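PDB 3UN6: ABC transporter substrate-binding protein from Staphylococcus aureus subsp. aureus NCTC 8325, which binds zinc and probably serves as the substrate-binding component of an ABC-type import system, its natural ligand not being established. Local coordinates for residues A[97-111]-A[304-318]. Numbering follows the deposited sequence.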
loop_
_atom_site.group_PDB
_atom_site.type_symbol
_atom_site.label_atom_id
_atom_site.label_comp_id
_atom_site.label_asym_id
_atom_site.label_seq_id
_atom_site.Cartn_x
_atom_site.Cartn_y
_atom_site.Cartn_z
ATOM N N ALA A 97 0.468 -3.175 -9.828
ATOM C CA ALA A 97 -0.038 -2.268 -10.864
ATOM C C ALA A 97 0.969 -2.153 -12.051
ATOM O O ALA A 97 0.580 -2.131 -13.206
ATOM C CB ALA A 97 -0.329 -0.895 -10.247
HETATM N N MSE A 98 2.265 -2.095 -11.753
HETATM C CA MSE A 98 3.308 -2.042 -12.799
HETATM C C MSE A 98 3.309 -3.316 -13.666
HETATM O O MSE A 98 3.461 -3.258 -14.875
HETATM C CB MSE A 98 4.692 -1.879 -12.157
HETATM C CG MSE A 98 4.972 -0.491 -11.607
HETATM SE SE MSE A 98 6.448 -0.418 -10.311
HETATM C CE MSE A 98 7.868 -1.004 -11.499
ATOM N N LYS A 99 3.162 -4.471 -13.025
ATOM C CA LYS A 99 3.123 -5.750 -13.722
ATOM C C LYS A 99 1.893 -5.802 -14.618
ATOM O O LYS A 99 1.990 -6.162 -15.779
ATOM C CB LYS A 99 3.085 -6.900 -12.713
ATOM C CG LYS A 99 2.861 -8.265 -13.317
ATOM C CD LYS A 99 3.984 -8.676 -14.228
ATOM C CE LYS A 99 3.717 -10.068 -14.794
ATOM N NZ LYS A 99 4.717 -10.488 -15.812
ATOM N N SER A 100 0.746 -5.427 -14.069
ATOM C CA SER A 100 -0.491 -5.384 -14.820
ATOM C C SER A 100 -0.284 -4.447 -16.020
ATOM O O SER A 100 -0.667 -4.758 -17.146
ATOM C CB SER A 100 -1.632 -4.918 -13.924
ATOM O OG SER A 100 -2.869 -5.025 -14.610
ATOM N N LYS A 101 0.361 -3.308 -15.785
ATOM C CA LYS A 101 0.664 -2.374 -16.882
ATOM C C LYS A 101 1.571 -3.034 -17.939
ATOM O O LYS A 101 1.323 -2.918 -19.139
ATOM C CB LYS A 101 1.349 -1.112 -16.345
ATOM C CG LYS A 101 1.515 0.002 -17.363
ATOM C CD LYS A 101 0.134 0.617 -17.612
ATOM C CE LYS A 101 0.098 1.576 -18.741
ATOM N NZ LYS A 101 -1.307 1.996 -18.999
ATOM N N GLN A 102 2.613 -3.737 -17.499
ATOM C CA GLN A 102 3.499 -4.445 -18.420
ATOM C C GLN A 102 2.708 -5.475 -19.226
ATOM O O GLN A 102 3.069 -5.795 -20.340
ATOM C CB GLN A 102 4.666 -5.102 -17.658
ATOM C CG GLN A 102 5.626 -5.992 -18.497
ATOM C CD GLN A 102 5.336 -7.521 -18.467
ATOM O OE1 GLN A 102 4.768 -8.057 -17.514
ATOM N NE2 GLN A 102 5.792 -8.213 -19.495
ATOM N N LYS A 103 1.633 -5.997 -18.651
ATOM C CA LYS A 103 0.785 -6.940 -19.353
ATOM C C LYS A 103 -0.313 -6.263 -20.193
ATOM O O LYS A 103 -1.213 -6.941 -20.683
ATOM C CB LYS A 103 0.203 -7.972 -18.380
ATOM C CG LYS A 103 1.285 -8.890 -17.811
ATOM C CD LYS A 103 0.726 -10.111 -17.101
ATOM C CE LYS A 103 0.076 -9.777 -15.775
ATOM N NZ LYS A 103 -0.243 -11.037 -15.024
ATOM N N GLY A 104 -0.228 -4.941 -20.385
ATOM C CA GLY A 104 -1.182 -4.223 -21.270
ATOM C C GLY A 104 -2.340 -3.471 -20.620
ATOM O O GLY A 104 -3.247 -3.001 -21.308
ATOM N N SER A 105 -2.310 -3.325 -19.299
ATOM C CA SER A 105 -3.384 -2.625 -18.603
ATOM C C SER A 105 -3.473 -1.178 -19.029
ATOM O O SER A 105 -2.465 -0.524 -19.294
ATOM C CB SER A 105 -3.189 -2.675 -17.087
ATOM O OG SER A 105 -4.175 -1.890 -16.443
ATOM N N ASN A 106 -4.690 -0.665 -19.051
ATOM C CA ASN A 106 -4.915 0.720 -19.407
ATOM C C ASN A 106 -4.743 1.716 -18.230
ATOM O O ASN A 106 -4.944 2.920 -18.409
ATOM C CB ASN A 106 -6.330 0.847 -19.982
ATOM C CG ASN A 106 -7.408 0.628 -18.937
ATOM O OD1 ASN A 106 -7.353 1.188 -17.841
ATOM N ND2 ASN A 106 -8.410 -0.174 -19.282
ATOM N N ILE A 107 -4.360 1.237 -17.048
ATOM C CA ILE A 107 -4.259 2.122 -15.876
ATOM C C ILE A 107 -3.060 3.063 -15.866
ATOM O O ILE A 107 -2.082 2.859 -16.585
ATOM C CB ILE A 107 -4.286 1.323 -14.530
ATOM C CG1 ILE A 107 -3.123 0.328 -14.435
ATOM C CG2 ILE A 107 -5.600 0.589 -14.381
ATOM C CD1 ILE A 107 -3.058 -0.449 -13.116
ATOM N N LYS A 108 -3.173 4.108 -15.041
ATOM C CA LYS A 108 -2.128 5.100 -14.810
ATOM C C LYS A 108 -2.118 5.429 -13.319
ATOM O O LYS A 108 -3.194 5.554 -12.700
ATOM C CB LYS A 108 -2.417 6.379 -15.575
ATOM C CG LYS A 108 -2.201 6.329 -17.107
ATOM C CD LYS A 108 -0.744 6.501 -17.487
ATOM C CE LYS A 108 -0.579 6.747 -18.965
ATOM N NZ LYS A 108 0.767 7.368 -19.269
ATOM N N ALA A 109 -0.923 5.521 -12.741
ATOM C CA ALA A 109 -0.743 5.918 -11.339
ATOM C C ALA A 109 -0.745 7.437 -11.336
ATOM O O ALA A 109 -0.106 8.071 -12.201
ATOM C CB ALA A 109 0.567 5.424 -10.784
ATOM N N VAL A 110 -1.476 8.012 -10.398
ATOM C CA VAL A 110 -1.635 9.471 -10.326
ATOM C C VAL A 110 -1.075 10.059 -9.060
ATOM O O VAL A 110 -0.687 11.240 -9.041
ATOM C CB VAL A 110 -3.114 9.871 -10.540
ATOM C CG1 VAL A 110 -3.572 9.375 -11.917
ATOM C CG2 VAL A 110 -4.029 9.334 -9.423
ATOM N N ALA A 111 -0.978 9.251 -8.008
ATOM C CA ALA A 111 -0.423 9.731 -6.742
ATOM C C ALA A 111 -0.118 8.595 -5.793
ATOM O O ALA A 111 -0.625 7.480 -5.951
ATOM C CB ALA A 111 -1.398 10.713 -6.078
ATOM N N PHE A 304 9.934 -8.714 -13.162
ATOM C CA PHE A 304 9.334 -8.524 -14.496
ATOM C C PHE A 304 10.008 -7.278 -15.062
ATOM O O PHE A 304 10.680 -6.574 -14.303
ATOM C CB PHE A 304 7.797 -8.348 -14.421
ATOM C CG PHE A 304 7.348 -7.211 -13.532
ATOM C CD1 PHE A 304 7.126 -7.415 -12.175
ATOM C CD2 PHE A 304 7.154 -5.930 -14.054
ATOM C CE1 PHE A 304 6.713 -6.377 -11.351
ATOM C CE2 PHE A 304 6.763 -4.882 -13.233
ATOM C CZ PHE A 304 6.534 -5.106 -11.873
ATOM N N ASN A 305 9.897 -7.003 -16.361
ATOM C CA ASN A 305 10.506 -5.762 -16.856
ATOM C C ASN A 305 9.539 -4.636 -16.567
ATOM O O ASN A 305 8.414 -4.640 -17.088
ATOM C CB ASN A 305 10.912 -5.780 -18.326
ATOM C CG ASN A 305 11.790 -4.566 -18.686
ATOM O OD1 ASN A 305 13.021 -4.639 -18.616
ATOM N ND2 ASN A 305 11.155 -3.425 -18.967
ATOM N N PRO A 306 9.968 -3.675 -15.719
ATOM C CA PRO A 306 9.078 -2.605 -15.306
ATOM C C PRO A 306 8.832 -1.569 -16.399
ATOM O O PRO A 306 9.696 -1.359 -17.261
ATOM C CB PRO A 306 9.810 -1.979 -14.100
ATOM C CG PRO A 306 11.240 -2.206 -14.375
ATOM C CD PRO A 306 11.335 -3.486 -15.187
ATOM N N PRO A 307 7.641 -0.944 -16.382
ATOM C CA PRO A 307 7.327 0.088 -17.345
ATOM C C PRO A 307 8.041 1.401 -16.981
ATOM O O PRO A 307 8.323 1.658 -15.803
ATOM C CB PRO A 307 5.813 0.226 -17.213
ATOM C CG PRO A 307 5.531 -0.131 -15.825
ATOM C CD PRO A 307 6.516 -1.205 -15.473
ATOM N N ALA A 308 8.348 2.208 -17.990
ATOM C CA ALA A 308 8.989 3.504 -17.773
ATOM C C ALA A 308 8.037 4.468 -17.054
ATOM O O ALA A 308 6.829 4.326 -17.134
ATOM C CB ALA A 308 9.416 4.102 -19.121
ATOM N N TYR A 309 8.597 5.465 -16.381
ATOM C CA TYR A 309 7.809 6.478 -15.677
ATOM C C TYR A 309 6.668 7.083 -16.531
ATOM O O TYR A 309 5.493 7.100 -16.108
ATOM C CB TYR A 309 8.741 7.580 -15.161
ATOM C CG TYR A 309 8.074 8.569 -14.249
ATOM C CD1 TYR A 309 8.030 8.365 -12.881
ATOM C CD2 TYR A 309 7.511 9.708 -14.750
ATOM C CE1 TYR A 309 7.422 9.280 -12.045
ATOM C CE2 TYR A 309 6.901 10.625 -13.935
ATOM C CZ TYR A 309 6.855 10.409 -12.587
ATOM O OH TYR A 309 6.250 11.338 -11.799
ATOM N N ASP A 310 7.000 7.554 -17.733
ATOM C CA ASP A 310 6.001 8.178 -18.626
ATOM C C ASP A 310 4.917 7.211 -19.136
ATOM O O ASP A 310 3.861 7.641 -19.571
ATOM C CB ASP A 310 6.686 8.890 -19.791
ATOM C CG ASP A 310 7.411 10.162 -19.356
ATOM O OD1 ASP A 310 7.052 10.720 -18.302
ATOM O OD2 ASP A 310 8.319 10.622 -20.067
ATOM N N ASP A 311 5.160 5.915 -19.071
ATOM C CA ASP A 311 4.162 4.967 -19.509
ATOM C C ASP A 311 3.230 4.552 -18.390
ATOM O O ASP A 311 2.102 4.134 -18.654
ATOM C CB ASP A 311 4.828 3.733 -20.078
ATOM C CG ASP A 311 5.612 4.029 -21.343
ATOM O OD1 ASP A 311 5.162 4.893 -22.138
ATOM O OD2 ASP A 311 6.673 3.392 -21.542
ATOM N N PHE A 312 3.694 4.666 -17.146
ATOM C CA PHE A 312 2.921 4.220 -15.980
ATOM C C PHE A 312 2.325 5.379 -15.193
ATOM O O PHE A 312 1.164 5.347 -14.800
ATOM C CB PHE A 312 3.852 3.383 -15.090
ATOM C CG PHE A 312 3.222 2.870 -13.828
ATOM C CD1 PHE A 312 2.232 1.894 -13.869
ATOM C CD2 PHE A 312 3.651 3.320 -12.601
ATOM C CE1 PHE A 312 1.658 1.422 -12.707
ATOM C CE2 PHE A 312 3.083 2.839 -11.433
ATOM C CZ PHE A 312 2.093 1.897 -11.484
ATOM N N VAL A 313 3.128 6.408 -14.972
ATOM C CA VAL A 313 2.721 7.506 -14.148
ATOM C C VAL A 313 2.183 8.667 -14.955
ATOM O O VAL A 313 2.741 9.024 -15.986
ATOM C CB VAL A 313 3.915 8.017 -13.293
ATOM C CG1 VAL A 313 3.481 9.195 -12.419
ATOM C CG2 VAL A 313 4.514 6.867 -12.440
ATOM N N GLU A 314 1.058 9.216 -14.499
ATOM C CA GLU A 314 0.501 10.440 -15.073
ATOM C C GLU A 314 0.469 11.463 -13.926
ATOM O O GLU A 314 -0.533 11.577 -13.196
ATOM C CB GLU A 314 -0.879 10.237 -15.682
ATOM C CG GLU A 314 -1.425 11.541 -16.266
ATOM C CD GLU A 314 -0.409 12.211 -17.198
ATOM O OE1 GLU A 314 0.079 13.324 -16.866
ATOM O OE2 GLU A 314 -0.042 11.581 -18.220
ATOM N N PRO A 315 1.561 12.223 -13.767
ATOM C CA PRO A 315 1.682 13.136 -12.645
ATOM C C PRO A 315 1.031 14.506 -12.853
ATOM O O PRO A 315 1.076 15.340 -11.939
ATOM C CB PRO A 315 3.189 13.309 -12.540
ATOM C CG PRO A 315 3.616 13.330 -13.976
ATOM C CD PRO A 315 2.684 12.388 -14.706
ATOM N N SER A 316 0.424 14.755 -14.013
ATOM C CA SER A 316 -0.178 16.092 -14.255
ATOM C C SER A 316 -1.364 16.451 -13.345
ATOM O O SER A 316 -1.486 17.592 -12.890
ATOM C CB SER A 316 -0.589 16.259 -15.732
ATOM O OG SER A 316 -1.556 15.280 -16.112
ATOM N N LEU A 317 -2.248 15.494 -13.090
ATOM C CA LEU A 317 -3.445 15.755 -12.273
ATOM C C LEU A 317 -3.099 16.205 -10.863
ATOM O O LEU A 317 -3.686 17.163 -10.358
ATOM C CB LEU A 317 -4.400 14.538 -12.240
ATOM C CG LEU A 317 -5.421 14.365 -13.401
ATOM C CD1 LEU A 317 -4.754 14.177 -14.746
ATOM C CD2 LEU A 317 -6.381 13.200 -13.122
ATOM N N TYR A 318 -2.130 15.544 -10.242
ATOM C CA TYR A 318 -1.743 15.890 -8.890
ATOM C C TYR A 318 -0.948 17.190 -8.862
ATOM O O TYR A 318 -1.126 17.998 -7.960
ATOM C CB TYR A 318 -0.951 14.747 -8.238
ATOM C CG TYR A 318 -0.703 14.968 -6.774
ATOM C CD1 TYR A 318 -1.635 14.544 -5.823
ATOM C CD2 TYR A 318 0.435 15.612 -6.337
ATOM C CE1 TYR A 318 -1.427 14.749 -4.491
ATOM C CE2 TYR A 318 0.656 15.823 -4.976
ATOM C CZ TYR A 318 -0.275 15.392 -4.065
ATOM O OH TYR A 318 -0.092 15.605 -2.714
HETATM O O HOH W 1 0.042 3.888 -20.807
HETATM O O HOH W 2 -1.342 12.812 -11.075
#
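Phe312 has the most extensive packing between residues 97-111 and 304-318, its ring entering the angle between helix 94-102 and strand 108-110. With CG anti to the backbone N (chi1 179°), the ring swings back toward the helix and strand although its CB points away from them. Met98 CG lies over one face, 3.8 Å from the ring centroid, Ala97 CB meets the edge in plane, and Ala109 CB approaches CE2 obliquely. Its backbone O accepts from Ala109 N at 2.9 Å, and Glu314 N returns a nearly straight bond to Ala109 O (2.8 Å, 172°); together they make a single beta bridge between Ala109 and Val313. Phe304 packs on the same helix: Lys99 CB lies over its ring centre and Met98 CB comes to its edge. Tightest is Met98 CE against Pro306 CB, 3.4 Å, closer than usual van der Waals contact.

Toward solvent, around Asp311, the fit is looser: a water joins Asp311 O to Lys101 NZ, weakly on the lysine side, and that ammonium also donates hydrogen bonds to Ser105 O and Ile107 O. Elsewhere, a second water donates to Val110 O and Glu314 O and accepts from Tyr318 N, bridging strand 108-110 and helix 316-320.

Consistent with a type 2 periplasmic-binding-protein fold, residues 304-318 return to cover one lobe, running along helix 94-102 and past edge strand 108-110, whose other side pairs with strand 221-225; helix 288-300 packs against Met98 and Phe304, and helix 234-250 against Ala111 and Tyr318.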